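Local coordinates for protein L-ribulose 3-epimerase (Methylomonas sp. DH-1, PDB 7CJ7) that epimerises ketoses at their C3 position, acting most strongly on L-ribulose and using a manganese ion held in a TIM barrel, at residues A[92-97]-A[139-144]. Numbering follows the deposited sequence.
Sequences LLRKAT and ADYAAD
Arg94 and Tyr141 face each other across two segments, 92-97 and 139-144, whose helices run nearly parallel, their axes 10.1 Å apart at closest approach and crossing at -23°. The first torsion of Tyr141 (chi1 -171°) swings its ring out to the neighbouring helix. There the aliphatic part of Arg94 lies over one face of the ring: CG sits 3.8 Å from the ring centroid, almost on the normal, in a CH-pi contact, and Arg94 CD follows at 3.8 Å from Tyr141 CE1. The arginine chain then bends at chi3, and its guanidinium plane is turned 72° from the ring; the CG and CD methylenes, not the guanidinium group, lie over the ring. Such packing illustrates how successive outer helices of a TIM barrel meet: helices 83-102 and 125-143 are consecutive in the chain, separated by strand 107-112, and lie side by side around the parallel barrel. Thr97 CB lies at the ring edge, in plane, while its CG2 comes obliquely to Tyr141 CD2 at 3.8 Å and lies 3.9 Å from Ala142 CA. Thr97 OG1 bonds back along its own helix to Leu93 O, 2.8 Å away, an acceptor that also takes Thr97 N from the opposite face of its carbonyl plane. At the far end of the ring, Tyr141 OH is hydrogen-bonded to Asp98 OD1, tying the ring to the helix it packs against. An alanine in place of Tyr141 would probably open a gap beside the Arg94 methylenes and deprive Asp98 of this hydroxyl partner. Leu138 packs on both Leu93 and Thr97.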
loop_
_atom_site.group_PDB
_atom_site.type_symbol
_atom_site.label_atom_id
_atom_site.label_comp_id
_atom_site.label_asym_id
_atom_site.label_seq_id
_atom_site.Cartn_x
_atom_site.Cartn_y
_atom_site.Cartn_z
ATOM N N LEU A 92 -4.051 22.826 -14.925
ATOM C CA LEU A 92 -3.869 22.742 -13.451
ATOM C C LEU A 92 -2.375 22.889 -13.119
ATOM O O LEU A 92 -2.034 23.630 -12.187
ATOM C CB LEU A 92 -4.445 21.428 -12.919
ATOM C CG LEU A 92 -4.596 21.363 -11.398
ATOM C CD1 LEU A 92 -5.690 20.384 -10.998
ATOM C CD2 LEU A 92 -3.285 20.991 -10.738
ATOM N N LEU A 93 -1.493 22.204 -13.839
ATOM C CA LEU A 93 -0.043 22.228 -13.501
ATOM C C LEU A 93 0.537 23.630 -13.754
ATOM O O LEU A 93 1.405 24.083 -12.963
ATOM C CB LEU A 93 0.667 21.146 -14.312
ATOM C CG LEU A 93 0.330 19.715 -13.900
ATOM C CD1 LEU A 93 0.756 18.731 -14.980
ATOM C CD2 LEU A 93 0.965 19.365 -12.554
ATOM N N ARG A 94 0.081 24.316 -14.801
ATOM C CA ARG A 94 0.500 25.716 -15.075
ATOM C C ARG A 94 0.061 26.602 -13.901
ATOM O O ARG A 94 0.878 27.395 -13.413
ATOM C CB ARG A 94 -0.054 26.196 -16.424
ATOM C CG ARG A 94 0.669 25.619 -17.639
ATOM C CD ARG A 94 0.381 26.442 -18.883
ATOM N NE ARG A 94 -1.051 26.504 -19.145
ATOM C CZ ARG A 94 -1.723 25.620 -19.878
ATOM N NH1 ARG A 94 -1.080 24.626 -20.462
ATOM N NH2 ARG A 94 -3.031 25.742 -20.042
ATOM N N LYS A 95 -1.177 26.450 -13.438
ATOM C CA LYS A 95 -1.720 27.278 -12.331
ATOM C C LYS A 95 -0.914 27.004 -11.053
ATOM O O LYS A 95 -0.592 27.981 -10.341
ATOM C CB LYS A 95 -3.207 26.999 -12.110
ATOM C CG LYS A 95 -3.861 27.872 -11.049
ATOM C CD LYS A 95 -3.892 29.345 -11.411
ATOM C CE LYS A 95 -4.415 30.208 -10.286
ATOM N NZ LYS A 95 -4.334 31.648 -10.625
ATOM N N ALA A 96 -0.587 25.738 -10.780
ATOM C CA ALA A 96 0.192 25.332 -9.588
ATOM C C ALA A 96 1.578 25.973 -9.670
ATOM O O ALA A 96 2.045 26.527 -8.661
ATOM C CB ALA A 96 0.271 23.830 -9.471
ATOM N N THR A 97 2.195 25.944 -10.849
ATOM C CA THR A 97 3.513 26.583 -11.095
ATOM C C THR A 97 3.402 28.082 -10.797
ATOM O O THR A 97 4.286 28.622 -10.127
ATOM C CB THR A 97 4.000 26.306 -12.520
ATOM O OG1 THR A 97 4.090 24.890 -12.703
ATOM C CG2 THR A 97 5.339 26.943 -12.800
ATOM N N ALA A 139 7.948 20.984 -17.388
ATOM C CA ALA A 139 9.355 21.352 -17.101
ATOM C C ALA A 139 9.700 22.654 -17.837
ATOM O O ALA A 139 10.347 23.536 -17.240
ATOM C CB ALA A 139 10.282 20.225 -17.473
ATOM N N ASP A 140 9.294 22.780 -19.100
ATOM C CA ASP A 140 9.645 23.948 -19.945
ATOM C C ASP A 140 8.916 25.184 -19.405
ATOM O O ASP A 140 9.553 26.270 -19.353
ATOM C CB ASP A 140 9.366 23.653 -21.421
ATOM C CG ASP A 140 10.319 22.626 -22.015
ATOM O OD1 ASP A 140 11.385 22.398 -21.413
ATOM O OD2 ASP A 140 9.978 22.043 -23.067
ATOM N N TYR A 141 7.652 25.041 -18.996
ATOM C CA TYR A 141 6.859 26.143 -18.385
ATOM C C TYR A 141 7.503 26.594 -17.069
ATOM O O TYR A 141 7.685 27.831 -16.866
ATOM C CB TYR A 141 5.403 25.720 -18.171
ATOM C CG TYR A 141 4.506 26.849 -17.758
ATOM C CD1 TYR A 141 4.051 27.789 -18.669
ATOM C CD2 TYR A 141 4.140 27.003 -16.432
ATOM C CE1 TYR A 141 3.238 28.840 -18.271
ATOM C CE2 TYR A 141 3.337 28.050 -16.023
ATOM C CZ TYR A 141 2.857 28.954 -16.946
ATOM O OH TYR A 141 2.075 29.992 -16.515
ATOM N N ALA A 142 7.836 25.638 -16.197
ATOM C CA ALA A 142 8.451 25.879 -14.871
ATOM C C ALA A 142 9.822 26.533 -15.063
ATOM O O ALA A 142 10.204 27.350 -14.226
ATOM C CB ALA A 142 8.563 24.589 -14.093
ATOM N N ALA A 143 10.544 26.177 -16.126
ATOM C CA ALA A 143 11.935 26.643 -16.344
ATOM C C ALA A 143 11.923 28.164 -16.512
ATOM O O ALA A 143 12.894 28.821 -16.115
ATOM C CB ALA A 143 12.544 25.945 -17.538
ATOM N N ASP A 144 10.840 28.702 -17.069
ATOM C CA ASP A 144 10.680 30.153 -17.341
ATOM C C ASP A 144 10.497 30.912 -16.018
ATOM O O ASP A 144 10.738 32.134 -16.014
ATOM C CB ASP A 144 9.534 30.375 -18.330
ATOM C CG ASP A 144 9.838 29.878 -19.740
ATOM O OD1 ASP A 144 11.002 30.018 -20.187
ATOM O OD2 ASP A 144 8.909 29.355 -20.389
#